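Local structure of mutual gliding-motility protein MglA (Myxococcus xanthus DK 1622, 6H17) at residues 86-99 with 118-130. The protein binds GTP as a small Arf-family GTPase and acts as an intracellular switch that coordinates both gliding motilities and sets the direction and speed of movement. Numbering follows the deposited sequence.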
loop_
_atom_site.group_PDB
_atom_site.type_symbol
_atom_site.label_atom_id
_atom_site.label_comp_id
_atom_site.label_asym_id
_atom_site.label_seq_id
_atom_site.Cartn_x
_atom_site.Cartn_y
_atom_site.Cartn_z
ATOM N N ASP A 86 8.747 -5.837 12.763
ATOM C CA ASP A 86 9.622 -5.370 11.687
ATOM C C ASP A 86 10.039 -6.511 10.765
ATOM O O ASP A 86 10.101 -6.342 9.546
ATOM C CB ASP A 86 10.854 -4.692 12.291
ATOM C CG ASP A 86 11.496 -3.687 11.354
ATOM O OD1 ASP A 86 10.809 -3.136 10.479
ATOM O OD2 ASP A 86 12.720 -3.423 11.542
ATOM N N ALA A 87 10.315 -7.690 11.322
ATOM C CA ALA A 87 10.778 -8.788 10.483
ATOM C C ALA A 87 9.740 -9.152 9.423
ATOM O O ALA A 87 10.076 -9.399 8.260
ATOM C CB ALA A 87 11.130 -10.006 11.342
ATOM N N SER A 88 8.458 -9.166 9.808
ATOM C CA SER A 88 7.401 -9.470 8.852
ATOM C C SER A 88 7.317 -8.406 7.774
ATOM O O SER A 88 7.159 -8.717 6.585
ATOM C CB SER A 88 6.056 -9.541 9.576
ATOM O OG SER A 88 5.979 -10.661 10.424
ATOM N N ARG A 89 7.378 -7.137 8.174
ATOM C CA ARG A 89 7.317 -6.060 7.201
ATOM C C ARG A 89 8.443 -6.183 6.193
ATOM O O ARG A 89 8.244 -5.958 4.994
ATOM C CB ARG A 89 7.386 -4.703 7.894
ATOM C CG ARG A 89 6.183 -4.417 8.774
ATOM C CD ARG A 89 6.143 -2.986 9.253
ATOM N NE ARG A 89 7.122 -2.641 10.268
ATOM C CZ ARG A 89 6.955 -2.849 11.560
ATOM N NH1 ARG A 89 5.873 -3.492 11.984
ATOM N NH2 ARG A 89 7.868 -2.447 12.433
ATOM N N LYS A 90 9.641 -6.537 6.661
ATOM C CA LYS A 90 10.779 -6.658 5.758
ATOM C C LYS A 90 10.590 -7.796 4.766
ATOM O O LYS A 90 10.953 -7.665 3.593
ATOM C CB LYS A 90 12.061 -6.813 6.581
ATOM C CG LYS A 90 12.391 -5.520 7.309
ATOM C CD LYS A 90 13.319 -5.699 8.485
ATOM C CE LYS A 90 14.689 -6.075 8.022
ATOM N NZ LYS A 90 15.289 -4.993 7.180
ATOM N N LEU A 91 10.032 -8.925 5.202
ATOM C CA LEU A 91 9.766 -10.012 4.268
ATOM C C LEU A 91 8.807 -9.558 3.175
ATOM O O LEU A 91 9.036 -9.800 1.981
ATOM C CB LEU A 91 9.195 -11.213 5.016
ATOM C CG LEU A 91 10.128 -11.939 5.985
ATOM C CD1 LEU A 91 9.418 -13.126 6.631
ATOM C CD2 LEU A 91 11.397 -12.392 5.288
ATOM N N ILE A 92 7.732 -8.876 3.564
ATOM C CA ILE A 92 6.679 -8.515 2.620
ATOM C C ILE A 92 7.162 -7.466 1.627
ATOM O O ILE A 92 6.713 -7.438 0.474
ATOM C CB ILE A 92 5.412 -8.085 3.394
ATOM C CG1 ILE A 92 4.877 -9.269 4.213
ATOM C CG2 ILE A 92 4.353 -7.523 2.438
ATOM C CD1 ILE A 92 3.964 -8.874 5.349
ATOM N N LEU A 93 8.070 -6.582 2.042
ATOM C CA LEU A 93 8.529 -5.525 1.158
ATOM C C LEU A 93 9.424 -6.022 0.035
ATOM O O LEU A 93 9.650 -5.278 -0.931
ATOM C CB LEU A 93 9.292 -4.445 1.941
ATOM C CG LEU A 93 8.485 -3.351 2.611
ATOM C CD1 LEU A 93 9.420 -2.541 3.516
ATOM C CD2 LEU A 93 7.798 -2.457 1.591
ATOM N N LYS A 94 9.946 -7.239 0.117
ATOM C CA LYS A 94 10.840 -7.717 -0.936
ATOM C C LYS A 94 10.133 -7.665 -2.282
ATOM O O LYS A 94 8.998 -8.120 -2.411
ATOM C CB LYS A 94 11.277 -9.149 -0.637
ATOM C CG LYS A 94 12.264 -9.248 0.507
ATOM C CD LYS A 94 12.666 -10.687 0.777
ATOM C CE LYS A 94 13.680 -10.760 1.908
ATOM N NZ LYS A 94 14.139 -12.153 2.175
ATOM N N GLY A 95 10.810 -7.107 -3.287
ATOM C CA GLY A 95 10.258 -7.069 -4.629
ATOM C C GLY A 95 9.161 -6.055 -4.854
ATOM O O GLY A 95 8.489 -6.112 -5.886
ATOM N N VAL A 96 8.940 -5.128 -3.924
ATOM C CA VAL A 96 7.838 -4.183 -4.078
ATOM C C VAL A 96 8.060 -3.292 -5.294
ATOM O O VAL A 96 9.184 -2.850 -5.574
ATOM C CB VAL A 96 7.663 -3.363 -2.787
ATOM C CG1 VAL A 96 8.919 -2.526 -2.492
ATOM C CG2 VAL A 96 6.430 -2.464 -2.889
ATOM N N ASP A 97 6.973 -3.008 -6.010
ATOM C CA ASP A 97 6.978 -2.073 -7.133
ATOM C C ASP A 97 6.334 -0.738 -6.812
ATOM O O ASP A 97 6.683 0.266 -7.443
ATOM C CB ASP A 97 6.271 -2.692 -8.340
ATOM C CG ASP A 97 6.954 -3.946 -8.797
ATOM O OD1 ASP A 97 8.165 -3.876 -9.102
ATOM O OD2 ASP A 97 6.328 -5.016 -8.791
ATOM N N GLY A 98 5.395 -0.697 -5.888
ATOM C CA GLY A 98 4.820 0.570 -5.459
ATOM C C GLY A 98 4.325 0.444 -4.040
ATOM O O GLY A 98 3.968 -0.651 -3.591
ATOM N N VAL A 99 4.291 1.571 -3.336
ATOM C CA VAL A 99 3.882 1.597 -1.937
ATOM C C VAL A 99 2.769 2.609 -1.724
ATOM O O VAL A 99 2.782 3.711 -2.288
ATOM C CB VAL A 99 5.069 1.930 -1.014
ATOM C CG1 VAL A 99 4.613 2.140 0.419
ATOM C CG2 VAL A 99 6.113 0.835 -1.066
ATOM N N GLU A 118 9.246 6.437 8.762
ATOM C CA GLU A 118 10.695 6.288 8.808
ATOM C C GLU A 118 11.101 4.824 8.661
ATOM O O GLU A 118 12.087 4.505 7.975
ATOM C CB GLU A 118 11.249 6.900 10.093
ATOM C CG GLU A 118 12.745 6.710 10.240
ATOM C CD GLU A 118 13.576 7.485 9.233
ATOM O OE1 GLU A 118 14.821 7.340 9.289
ATOM O OE2 GLU A 118 13.025 8.220 8.381
ATOM N N ASN A 119 10.356 3.919 9.296
ATOM C CA ASN A 119 10.606 2.492 9.156
ATOM C C ASN A 119 10.477 2.039 7.711
ATOM O O ASN A 119 11.267 1.201 7.254
ATOM C CB ASN A 119 9.623 1.756 10.070
ATOM C CG ASN A 119 9.769 0.264 10.030
ATOM O OD1 ASN A 119 8.860 -0.434 9.568
ATOM N ND2 ASN A 119 10.876 -0.247 10.543
ATOM N N LEU A 120 9.488 2.567 6.976
ATOM C CA LEU A 120 9.379 2.279 5.548
ATOM C C LEU A 120 10.641 2.712 4.810
ATOM O O LEU A 120 11.193 1.959 4.000
ATOM C CB LEU A 120 8.164 3.000 4.961
ATOM C CG LEU A 120 7.966 2.912 3.444
ATOM C CD1 LEU A 120 7.826 1.478 2.964
ATOM C CD2 LEU A 120 6.757 3.768 3.042
ATOM N N ARG A 121 11.094 3.938 5.066
ATOM C CA ARG A 121 12.285 4.436 4.381
ATOM C C ARG A 121 13.495 3.564 4.682
ATOM O O ARG A 121 14.255 3.208 3.774
ATOM C CB ARG A 121 12.529 5.888 4.795
ATOM C CG ARG A 121 13.678 6.556 4.061
ATOM C CD ARG A 121 13.957 7.945 4.617
ATOM N NE ARG A 121 14.674 7.887 5.889
ATOM C CZ ARG A 121 15.983 7.672 5.996
ATOM N NH1 ARG A 121 16.716 7.490 4.908
ATOM N NH2 ARG A 121 16.557 7.636 7.191
ATOM N N ILE A 122 13.681 3.200 5.955
ATOM C CA ILE A 122 14.821 2.390 6.354
ATOM C C ILE A 122 14.737 1.001 5.750
ATOM O O ILE A 122 15.735 0.469 5.252
ATOM C CB ILE A 122 14.902 2.342 7.896
ATOM C CG1 ILE A 122 15.270 3.708 8.474
ATOM C CG2 ILE A 122 15.866 1.231 8.333
ATOM C CD1 ILE A 122 16.678 4.172 8.161
ATOM N N ASN A 123 13.560 0.386 5.784
ATOM C CA ASN A 123 13.437 -0.971 5.260
ATOM C C ASN A 123 13.662 -0.995 3.761
ATOM O O ASN A 123 14.262 -1.945 3.238
ATOM C CB ASN A 123 12.093 -1.577 5.649
ATOM C CG ASN A 123 12.093 -2.070 7.080
ATOM O OD1 ASN A 123 13.148 -2.234 7.703
ATOM N ND2 ASN A 123 10.922 -2.311 7.616
ATOM N N LEU A 124 13.166 0.018 3.044
ATOM C CA LEU A 124 13.478 0.100 1.618
ATOM C C LEU A 124 14.981 0.220 1.399
ATOM O O LEU A 124 15.539 -0.470 0.546
ATOM C CB LEU A 124 12.714 1.240 0.959
ATOM C CG LEU A 124 11.204 0.996 0.818
ATOM C CD1 LEU A 124 10.507 2.254 0.394
ATOM C CD2 LEU A 124 10.920 -0.121 -0.184
ATOM N N ALA A 125 15.667 1.057 2.192
ATOM C CA ALA A 125 17.118 1.174 2.051
ATOM C C ALA A 125 17.817 -0.140 2.365
ATOM O O ALA A 125 18.827 -0.480 1.726
ATOM C CB ALA A 125 17.637 2.287 2.968
ATOM N N GLU A 126 17.335 -0.891 3.345
ATOM C CA GLU A 126 17.950 -2.157 3.725
ATOM C C GLU A 126 17.719 -3.291 2.742
ATOM O O GLU A 126 18.259 -4.396 2.976
ATOM C CB GLU A 126 17.480 -2.595 5.101
ATOM C CG GLU A 126 18.013 -1.657 6.135
ATOM C CD GLU A 126 17.492 -1.892 7.525
ATOM O OE1 GLU A 126 18.029 -1.304 8.467
ATOM O OE2 GLU A 126 16.502 -2.666 7.671
ATOM N N GLN A 127 16.938 -3.084 1.677
ATOM C CA GLN A 127 16.867 -4.039 0.579
ATOM C C GLN A 127 17.327 -3.399 -0.723
ATOM O O GLN A 127 17.108 -3.963 -1.801
ATOM C CB GLN A 127 15.475 -4.659 0.470
ATOM C CG GLN A 127 14.398 -3.692 0.101
ATOM C CD GLN A 127 13.042 -4.358 -0.107
ATOM O OE1 GLN A 127 12.655 -5.262 0.637
ATOM N NE2 GLN A 127 12.323 -3.923 -1.124
ATOM N N GLY A 128 17.995 -2.248 -0.640
ATOM C CA GLY A 128 18.580 -1.608 -1.799
ATOM C C GLY A 128 17.671 -0.671 -2.558
ATOM O O GLY A 128 18.031 -0.245 -3.662
ATOM N N TYR A 129 16.504 -0.348 -2.016
ATOM C CA TYR A 129 15.559 0.543 -2.662
ATOM C C TYR A 129 15.668 1.931 -2.035
ATOM O O TYR A 129 16.370 2.130 -1.039
ATOM C CB TYR A 129 14.131 -0.010 -2.497
ATOM C CG TYR A 129 13.820 -1.308 -3.253
ATOM C CD1 TYR A 129 14.747 -2.347 -3.343
ATOM C CD2 TYR A 129 12.583 -1.497 -3.844
ATOM C CE1 TYR A 129 14.444 -3.525 -4.029
ATOM C CE2 TYR A 129 12.273 -2.659 -4.526
ATOM C CZ TYR A 129 13.198 -3.671 -4.616
ATOM O OH TYR A 129 12.881 -4.828 -5.297
ATOM N N ASP A 130 14.944 2.890 -2.621
ATOM C CA ASP A 130 14.914 4.281 -2.163
ATOM C C ASP A 130 13.477 4.787 -2.231
ATOM O O ASP A 130 12.893 4.834 -3.317
ATOM C CB ASP A 130 15.827 5.143 -3.048
ATOM C CG ASP A 130 15.869 6.612 -2.628
ATOM O OD1 ASP A 130 15.156 7.020 -1.699
ATOM O OD2 ASP A 130 16.654 7.370 -3.239
HETATM O O HOH W 1 14.057 -1.614 10.163
HETATM O O HOH W 2 14.259 -4.426 4.487
HETATM O O HOH W 3 13.199 -6.441 2.869
HETATM O O HOH W 4 10.945 -4.494 -7.414
#
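N119 spends both ends of its amide on helix 86-93: ND2 gives a hydrogen bond to D86 OD1 (2.9 Å), arriving above the carboxylate plane, while OD1 accepts from R89 NE and from the hydroxyl of Y18. The guanidinium lies at 77° to that amide, its NH1 held by the carbonyls of P80 and Q82. L120 turns its methyls to L93 and V99, CD2 lying 3.8 Å from V99 CG1. One turn on, N123 is a knob among D86, R89, K90 and L93; its ND2 reaches D86 OD1 from the opposite carboxylate face in a nearly straight bond (3.0 Å, 175°). An alanine in place of D86 would probably leave the amides of N119 and N123 without their shared acceptor and freer to turn. E126 OE2 forms a salt bridge with K90 NZ (2.7 Å); the K90 chain bends at chi3 and chi4 across N123. Q127 NE2 donates to L93 O (3.0 Å). A Schellman motif with G128 at C' ends the helix, and the Y129 ring sets one face against Q127 NE2 and its edge at V96 O. Helix 110-125, the crossover between parallel strands 98-104 and 136-141, packs against helix 86-93 at -56°, with Y18 of strand 10-18 touching L93 and L120.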